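Local structure of endoglucanase (Ganoderma lucidum, 5D8Z) at residues N172-R186 and A216-L230. The protein probably hydrolyses internal beta-1,4-glucosidic bonds of cellulose and related glucans, as a family 5 endoglucanase. Sequence-based numbering, arbitrary orientation.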
ATOM      1  N   ASN A 172       3.621  -1.849  20.761  1.00 37.16           N
ATOM      2  CA  ASN A 172       4.399  -3.081  20.855  1.00 37.78           C
ATOM      3  C   ASN A 172       3.571  -4.326  20.702  1.00 35.42           C
ATOM      4  O   ASN A 172       4.086  -5.327  20.245  1.00 33.42           O
ATOM      5  CB  ASN A 172       5.177  -3.146  22.168  1.00 40.75           C
ATOM      6  CG  ASN A 172       6.259  -2.078  22.238  1.00 42.82           C
ATOM      7  OD1 ASN A 172       7.242  -2.109  21.452  1.00 40.94           O
ATOM      8  ND2 ASN A 172       6.086  -1.114  23.166  1.00 39.95           N
ATOM      9  N   LEU A 173       2.304  -4.269  21.119  1.00 36.14           N
ATOM     10  CA  LEU A 173       1.367  -5.356  20.887  1.00 36.45           C
ATOM     11  C   LEU A 173       1.057  -5.428  19.410  1.00 36.31           C
ATOM     12  O   LEU A 173       0.971  -6.522  18.851  1.00 36.97           O
ATOM     13  CB  LEU A 173       0.082  -5.164  21.675  1.00 37.55           C
ATOM     14  CG  LEU A 173       0.268  -5.379  23.176  1.00 40.70           C
ATOM     15  CD1 LEU A 173      -0.975  -4.936  23.939  1.00 41.81           C
ATOM     16  CD2 LEU A 173       0.602  -6.829  23.485  1.00 39.95           C
ATOM     17  N   TRP A 174       0.908  -4.270  18.779  1.00 33.88           N
ATOM     18  CA  TRP A 174       0.772  -4.232  17.330  1.00 36.94           C
ATOM     19  C   TRP A 174       1.986  -4.823  16.589  1.00 36.98           C
ATOM     20  O   TRP A 174       1.844  -5.611  15.665  1.00 37.47           O
ATOM     21  CB  TRP A 174       0.519  -2.801  16.830  1.00 37.02           C
ATOM     22  CG  TRP A 174       0.540  -2.723  15.339  1.00 37.65           C
ATOM     23  CD1 TRP A 174       1.408  -2.012  14.569  1.00 40.80           C
ATOM     24  CD2 TRP A 174      -0.314  -3.418  14.431  1.00 39.32           C
ATOM     25  NE1 TRP A 174       1.136  -2.200  13.231  1.00 39.97           N
ATOM     26  CE2 TRP A 174       0.090  -3.073  13.121  1.00 39.71           C
ATOM     27  CE3 TRP A 174      -1.378  -4.299  14.589  1.00 38.93           C
ATOM     28  CZ2 TRP A 174      -0.541  -3.574  11.989  1.00 38.30           C
ATOM     29  CZ3 TRP A 174      -1.988  -4.814  13.442  1.00 37.90           C
ATOM     30  CH2 TRP A 174      -1.575  -4.438  12.172  1.00 36.23           C
ATOM     31  N   ALA A 175       3.185  -4.432  16.975  1.00 36.06           N
ATOM     32  CA  ALA A 175       4.347  -5.061  16.408  1.00 36.40           C
ATOM     33  C   ALA A 175       4.325  -6.590  16.602  1.00 36.43           C
ATOM     34  O   ALA A 175       4.751  -7.335  15.714  1.00 36.66           O
ATOM     35  CB  ALA A 175       5.596  -4.433  16.999  1.00 40.27           C
ATOM     36  N   ASP A 176       3.798  -7.060  17.737  1.00 40.70           N
ATOM     37  CA  ASP A 176       3.560  -8.515  17.967  1.00 44.20           C
ATOM     38  C   ASP A 176       2.588  -9.147  16.981  1.00 39.33           C
ATOM     39  O   ASP A 176       2.825 -10.239  16.480  1.00 39.33           O
ATOM     40  CB  ASP A 176       3.100  -8.798  19.402  1.00 51.12           C
ATOM     41  CG  ASP A 176       4.212  -8.566  20.435  1.00 62.21           C
ATOM     42  OD1 ASP A 176       5.375  -8.957  20.154  1.00 73.44           O
ATOM     43  OD2 ASP A 176       3.937  -7.991  21.520  1.00 65.58           O
ATOM     44  N   SER A 177       1.501  -8.452  16.688  1.00 37.05           N
ATOM     45  CA  SER A 177       0.556  -8.906  15.674  1.00 36.33           C
ATOM     46  C   SER A 177       1.228  -9.036  14.316  1.00 35.80           C
ATOM     47  O   SER A 177       0.965  -9.963  13.568  1.00 36.69           O
ATOM     48  CB  SER A 177      -0.602  -7.924  15.584  1.00 36.59           C
ATOM     49  OG  SER A 177      -1.214  -7.743  16.862  1.00 39.90           O
ATOM     50  N   VAL A 178       2.129  -8.111  14.019  1.00 36.19           N
ATOM     51  CA  VAL A 178       2.803  -8.076  12.736  1.00 35.24           C
ATOM     52  C   VAL A 178       3.828  -9.196  12.667  1.00 36.05           C
ATOM     53  O   VAL A 178       4.056  -9.781  11.598  1.00 36.01           O
ATOM     54  CB  VAL A 178       3.506  -6.734  12.524  1.00 36.33           C
ATOM     55  CG1 VAL A 178       4.287  -6.769  11.229  1.00 36.36           C
ATOM     56  CG2 VAL A 178       2.502  -5.574  12.548  1.00 35.97           C
ATOM     57  N   GLN A 179       4.449  -9.496  13.807  1.00 34.73           N
ATOM     58  CA  GLN A 179       5.348 -10.622  13.874  1.00 33.17           C
ATOM     59  C   GLN A 179       4.562 -11.860  13.504  1.00 32.07           C
ATOM     60  O   GLN A 179       4.963 -12.699  12.697  1.00 30.36           O
ATOM     61  CB  GLN A 179       5.888 -10.745  15.287  1.00 34.56           C
ATOM     62  CG  GLN A 179       6.869 -11.895  15.484  1.00 36.05           C
ATOM     63  CD  GLN A 179       8.071 -11.762  14.589  1.00 33.74           C
ATOM     64  OE1 GLN A 179       8.846 -10.850  14.748  1.00 35.19           O
ATOM     65  NE2 GLN A 179       8.193 -12.637  13.617  1.00 33.60           N
ATOM     66  N   ALA A 180       3.401 -11.973  14.097  1.00 33.34           N
ATOM     67  CA  ALA A 180       2.636 -13.160  13.866  1.00 37.47           C
ATOM     68  C   ALA A 180       2.374 -13.357  12.370  1.00 38.43           C
ATOM     69  O   ALA A 180       2.478 -14.487  11.852  1.00 43.85           O
ATOM     70  CB  ALA A 180       1.343 -13.108  14.646  1.00 38.50           C
ATOM     71  N   ALA A 181       2.030 -12.272  11.677  1.00 34.79           N
ATOM     72  CA  ALA A 181       1.783 -12.359  10.221  1.00 33.00           C
ATOM     73  C   ALA A 181       3.055 -12.752   9.472  1.00 30.05           C
ATOM     74  O   ALA A 181       3.045 -13.669   8.648  1.00 26.19           O
ATOM     75  CB  ALA A 181       1.256 -11.041   9.696  1.00 32.80           C
ATOM     76  N   VAL A 182       4.159 -12.079   9.791  1.00 27.07           N
ATOM     77  CA  VAL A 182       5.407 -12.367   9.116  1.00 27.66           C
ATOM     78  C   VAL A 182       5.712 -13.847   9.222  1.00 31.46           C
ATOM     79  O   VAL A 182       5.916 -14.551   8.208  1.00 35.85           O
ATOM     80  CB  VAL A 182       6.590 -11.658   9.756  1.00 27.27           C
ATOM     81  CG1 VAL A 182       7.863 -12.226   9.158  1.00 26.91           C
ATOM     82  CG2 VAL A 182       6.503 -10.122   9.619  1.00 26.15           C
ATOM     83  N   THR A 183       5.717 -14.336  10.459  1.00 30.82           N
ATOM     84  CA  THR A 183       5.968 -15.735  10.684  1.00 29.60           C
ATOM     85  C   THR A 183       5.001 -16.599   9.897  1.00 30.19           C
ATOM     86  O   THR A 183       5.393 -17.586   9.299  1.00 28.15           O
ATOM     87  CB  THR A 183       5.864 -16.067  12.172  1.00 30.62           C
ATOM     88  OG1 THR A 183       6.858 -15.331  12.884  1.00 29.97           O
ATOM     89  CG2 THR A 183       6.081 -17.557  12.398  1.00 29.79           C
ATOM     90  N   ALA A 184       3.724 -16.236   9.877  1.00 33.62           N
ATOM     91  CA  ALA A 184       2.793 -17.016   9.067  1.00 36.64           C
ATOM     92  C   ALA A 184       3.266 -17.002   7.628  1.00 37.60           C
ATOM     93  O   ALA A 184       3.285 -18.047   6.973  1.00 43.89           O
ATOM     94  CB  ALA A 184       1.366 -16.497   9.172  1.00 35.69           C
ATOM     95  N   ILE A 185       3.675 -15.833   7.147  1.00 37.32           N
ATOM     96  CA  ILE A 185       4.001 -15.671   5.711  1.00 41.05           C
ATOM     97  C   ILE A 185       5.227 -16.514   5.268  1.00 40.24           C
ATOM     98  O   ILE A 185       5.215 -17.134   4.191  1.00 32.46           O
ATOM     99  CB  ILE A 185       4.223 -14.184   5.340  1.00 38.55           C
ATOM    100  CG1 ILE A 185       2.900 -13.419   5.372  1.00 37.09           C
ATOM    101  CG2 ILE A 185       4.816 -14.061   3.961  1.00 39.23           C
ATOM    102  CD1 ILE A 185       3.050 -11.912   5.484  1.00 36.00           C
ATOM    103  N   ARG A 186       6.260 -16.536   6.114  1.00 36.34           N
ATOM    104  CA  ARG A 186       7.463 -17.269   5.792  1.00 34.16           C
ATOM    105  C   ARG A 186       7.193 -18.763   5.850  1.00 34.56           C
ATOM    106  O   ARG A 186       7.560 -19.509   4.943  1.00 35.79           O
ATOM    107  CB  ARG A 186       8.553 -16.868   6.737  1.00 35.25           C
ATOM    108  CG  ARG A 186       8.865 -15.365   6.718  1.00 36.50           C
ATOM    109  CD  ARG A 186       9.193 -14.888   5.312  1.00 37.36           C
ATOM    110  NE  ARG A 186       9.823 -13.556   5.242  1.00 37.81           N
ATOM    111  CZ  ARG A 186       9.971 -12.877   4.098  1.00 33.89           C
ATOM    112  NH1 ARG A 186       9.491 -13.379   2.976  1.00 33.77           N
ATOM    113  NH2 ARG A 186      10.541 -11.674   4.080  1.00 31.50           N
ATOM    114  N   ALA A 216       9.523  -0.259  17.952  1.00 43.17           N
ATOM    115  CA  ALA A 216       8.750  -1.471  18.118  1.00 40.48           C
ATOM    116  C   ALA A 216       8.913  -2.390  16.922  1.00 37.18           C
ATOM    117  O   ALA A 216       9.170  -3.589  17.074  1.00 34.52           O
ATOM    118  CB  ALA A 216       7.300  -1.116  18.303  1.00 42.08           C
ATOM    119  N   LEU A 217       8.782  -1.822  15.730  1.00 34.49           N
ATOM    120  CA  LEU A 217       8.780  -2.643  14.540  1.00 38.57           C
ATOM    121  C   LEU A 217      10.167  -3.064  14.130  1.00 40.61           C
ATOM    122  O   LEU A 217      10.333  -4.087  13.453  1.00 39.57           O
ATOM    123  CB  LEU A 217       8.035  -1.959  13.386  1.00 40.20           C
ATOM    124  CG  LEU A 217       6.504  -1.927  13.545  1.00 38.92           C
ATOM    125  CD1 LEU A 217       5.852  -1.018  12.528  1.00 40.65           C
ATOM    126  CD2 LEU A 217       5.926  -3.313  13.414  1.00 39.33           C
ATOM    127  N   LYS A 218      11.176  -2.309  14.576  1.00 46.20           N
ATOM    128  CA  LYS A 218      12.560  -2.769  14.426  1.00 45.90           C
ATOM    129  C   LYS A 218      12.820  -4.185  15.027  1.00 44.61           C
ATOM    130  O   LYS A 218      13.709  -4.889  14.569  1.00 47.60           O
ATOM    131  CB  LYS A 218      13.564  -1.742  14.951  1.00 43.28           C
ATOM    132  CG  LYS A 218      14.970  -2.171  14.601  1.00 41.81           C
ATOM    133  CD  LYS A 218      16.026  -1.134  14.870  1.00 41.65           C
ATOM    134  CE  LYS A 218      17.389  -1.756  14.571  1.00 43.47           C
ATOM    135  NZ  LYS A 218      18.544  -1.009  15.130  1.00 42.39           N
ATOM    136  N   LYS A 219      12.017  -4.618  15.999  1.00 45.35           N
ATOM    137  CA  LYS A 219      12.225  -5.917  16.657  1.00 44.01           C
ATOM    138  C   LYS A 219      11.695  -7.099  15.888  1.00 41.75           C
ATOM    139  O   LYS A 219      11.992  -8.233  16.226  1.00 42.71           O
ATOM    140  CB  LYS A 219      11.608  -5.903  18.043  1.00 47.91           C
ATOM    141  CG  LYS A 219      12.233  -4.829  18.931  1.00 52.72           C
ATOM    142  CD  LYS A 219      11.475  -4.595  20.229  1.00 54.73           C
ATOM    143  CE  LYS A 219      11.593  -3.131  20.629  1.00 59.16           C
ATOM    144  NZ  LYS A 219      11.389  -2.865  22.082  1.00 58.60           N
ATOM    145  N   VAL A 220      10.924  -6.830  14.840  1.00 40.03           N
ATOM    146  CA  VAL A 220      10.244  -7.864  14.068  1.00 35.58           C
ATOM    147  C   VAL A 220      11.239  -8.576  13.168  1.00 36.03           C
ATOM    148  O   VAL A 220      11.935  -7.942  12.402  1.00 38.11           O
ATOM    149  CB  VAL A 220       9.135  -7.222  13.204  1.00 33.31           C
ATOM    150  CG1 VAL A 220       8.656  -8.140  12.088  1.00 32.22           C
ATOM    151  CG2 VAL A 220       7.992  -6.803  14.084  1.00 34.71           C
ATOM    152  N   THR A 221      11.269  -9.889  13.192  1.00 35.94           N
ATOM    153  CA  THR A 221      12.276 -10.581  12.436  1.00 39.81           C
ATOM    154  C   THR A 221      11.664 -11.800  11.787  1.00 38.83           C
ATOM    155  O   THR A 221      10.600 -12.260  12.221  1.00 34.18           O
ATOM    156  CB  THR A 221      13.500 -10.999  13.344  1.00 46.36           C
ATOM    157  OG1 THR A 221      13.370 -12.354  13.780  1.00 47.74           O
ATOM    158  CG2 THR A 221      13.648 -10.110  14.587  1.00 46.71           C
ATOM    159  N   ASN A 222      12.358 -12.308  10.759  1.00 38.91           N
ATOM    160  CA  ASN A 222      11.982 -13.537  10.051  1.00 41.45           C
ATOM    161  C   ASN A 222      12.232 -14.653  11.034  1.00 44.54           C
ATOM    162  O   ASN A 222      12.843 -14.407  12.081  1.00 43.22           O
ATOM    163  CB  ASN A 222      12.882 -13.761   8.819  1.00 44.41           C
ATOM    164  CG  ASN A 222      12.788 -12.650   7.776  1.00 45.00           C
ATOM    165  OD1 ASN A 222      13.762 -11.947   7.505  1.00 48.37           O
ATOM    166  ND2 ASN A 222      11.629 -12.509   7.174  1.00 42.94           N
ATOM    167  N   PRO A 223      11.830 -15.892  10.698  1.00 47.75           N
ATOM    168  CA  PRO A 223      12.106 -17.021  11.601  1.00 51.88           C
ATOM    169  C   PRO A 223      13.603 -17.214  11.935  1.00 56.56           C
ATOM    170  O   PRO A 223      13.944 -17.451  13.094  1.00 59.03           O
ATOM    171  CB  PRO A 223      11.554 -18.243  10.843  1.00 51.09           C
ATOM    172  CG  PRO A 223      10.606 -17.685   9.847  1.00 51.94           C
ATOM    173  CD  PRO A 223      11.176 -16.341   9.465  1.00 51.42           C
ATOM    174  N   ASP A 224      14.488 -17.089  10.948  1.00 57.34           N
ATOM    175  CA  ASP A 224      15.918 -17.297  11.198  1.00 53.93           C
ATOM    176  C   ASP A 224      16.616 -16.175  11.988  1.00 50.73           C
ATOM    177  O   ASP A 224      17.811 -16.272  12.213  1.00 49.27           O
ATOM    178  CB  ASP A 224      16.672 -17.540   9.875  1.00 55.47           C
ATOM    179  CG  ASP A 224      16.739 -16.292   8.985  1.00 55.38           C
ATOM    180  OD1 ASP A 224      16.524 -15.157   9.507  1.00 45.67           O
ATOM    181  OD2 ASP A 224      16.999 -16.469   7.760  1.00 51.63           O
ATOM    182  N   GLY A 225      15.908 -15.116  12.389  1.00 48.96           N
ATOM    183  CA  GLY A 225      16.540 -14.005  13.150  1.00 48.55           C
ATOM    184  C   GLY A 225      16.968 -12.750  12.360  1.00 47.53           C
ATOM    185  O   GLY A 225      17.323 -11.733  12.945  1.00 46.69           O
ATOM    186  N   SER A 226      16.903 -12.811  11.035  1.00 47.01           N
ATOM    187  CA  SER A 226      17.193 -11.673  10.167  1.00 47.83           C
ATOM    188  C   SER A 226      16.016 -10.659   9.985  1.00 47.15           C
ATOM    189  O   SER A 226      14.857 -10.978  10.228  1.00 43.73           O
ATOM    190  CB  SER A 226      17.591 -12.232   8.804  1.00 45.17           C
ATOM    191  OG  SER A 226      16.677 -13.260   8.456  1.00 45.99           O
ATOM    192  N   VAL A 227      16.363  -9.443   9.548  1.00 46.58           N
ATOM    193  CA  VAL A 227      15.412  -8.468   9.027  1.00 44.82           C
ATOM    194  C   VAL A 227      15.416  -8.384   7.489  1.00 45.84           C
ATOM    195  O   VAL A 227      14.717  -7.574   6.910  1.00 47.28           O
ATOM    196  CB  VAL A 227      15.662  -7.061   9.570  1.00 44.03           C
ATOM    197  CG1 VAL A 227      15.365  -7.006  11.055  1.00 43.96           C
ATOM    198  CG2 VAL A 227      17.080  -6.614   9.282  1.00 45.73           C
ATOM    199  N   THR A 228      16.186  -9.226   6.822  1.00 45.57           N
ATOM    200  CA  THR A 228      16.201  -9.217   5.379  1.00 46.37           C
ATOM    201  C   THR A 228      14.784  -9.120   4.834  1.00 45.78           C
ATOM    202  O   THR A 228      13.896  -9.893   5.214  1.00 41.67           O
ATOM    203  CB  THR A 228      16.849 -10.495   4.846  1.00 46.86           C
ATOM    204  OG1 THR A 228      18.192 -10.522   5.315  1.00 49.36           O
ATOM    205  CG2 THR A 228      16.811 -10.552   3.308  1.00 44.89           C
ATOM    206  N   ASN A 229      14.592  -8.154   3.942  1.00 45.16           N
ATOM    207  CA  ASN A 229      13.342  -8.023   3.217  1.00 44.55           C
ATOM    208  C   ASN A 229      12.108  -7.716   4.066  1.00 44.18           C
ATOM    209  O   ASN A 229      11.009  -8.157   3.750  1.00 46.72           O
ATOM    210  CB  ASN A 229      13.141  -9.280   2.369  1.00 40.69           C
ATOM    211  CG  ASN A 229      13.916  -9.201   1.083  1.00 39.56           C
ATOM    212  OD1 ASN A 229      14.459  -8.139   0.769  1.00 37.32           O
ATOM    213  ND2 ASN A 229      13.936 -10.281   0.310  1.00 37.03           N
ATOM    214  N   LEU A 230      12.319  -6.979   5.145  1.00 38.91           N
ATOM    215  CA  LEU A 230      11.244  -6.484   5.968  1.00 40.78           C
ATOM    216  C   LEU A 230      11.405  -4.976   5.919  1.00 40.16           C
ATOM    217  O   LEU A 230      12.368  -4.429   6.450  1.00 37.24           O
ATOM    218  CB  LEU A 230      11.382  -6.942   7.417  1.00 41.83           C
ATOM    219  CG  LEU A 230      11.493  -8.423   7.726  1.00 42.67           C
ATOM    220  CD1 LEU A 230      11.653  -8.580   9.223  1.00 42.41           C
ATOM    221  CD2 LEU A 230      10.269  -9.173   7.239  1.00 42.93           C
TER
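On the outer wall of the (beta/alpha)8 barrel, helix 171-187, which leads from strand 157-160 to strand 194-198, lies against helix 213-218 and the loop running from it into strand 230-235. The polar centre is Gln-179, whose side-chain amide pairs with the backbone of Thr-221 through both of its ends. Gln-179 OE1 accepts from Thr-221 N on an in-plane lone pair at 3.0 Å, while Gln-179 NE2 donates an N-H to Thr-221 O at 2.8 Å, with that oxygen in the amide plane. Gln-179 CG stands anti to the backbone N (chi1 -179°) and the chain then bends at chi2 (60°), which curls the amide over to the loop. Gln-179 NE2 also donates to Thr-183 OG1, one helical turn on, at 3.1 Å, and the three bonds together hold the amide's rotation. A leucine here would probably leave N and O of Thr-221 without these mates and let the loop drift from the helix.

Apolar contacts follow one face of the helix. Ala-175 CB meets Leu-217 CD2 at 3.8 Å and sits near Ala-216 CB; further on, Val-182 CG2 touches Val-220 CG1, also at 3.8 Å. At the far end Arg-186 lays its CB and CG against the ring of Pro-223, Arg-186 CG to Pro-223 CD 3.7 Å, in the type I beta turn from Asn-222 to Gly-225. Its guanidinium passes Asn-222, with NH1 and NH2 hydrogen-bonded to the carbonyl oxygens of Ala-190 and Gln-193 respectively. Such lateral packing of successive outer helices and their loops round a parallel barrel is characteristic of the TIM-barrel fold of family 5 glycoside hydrolases.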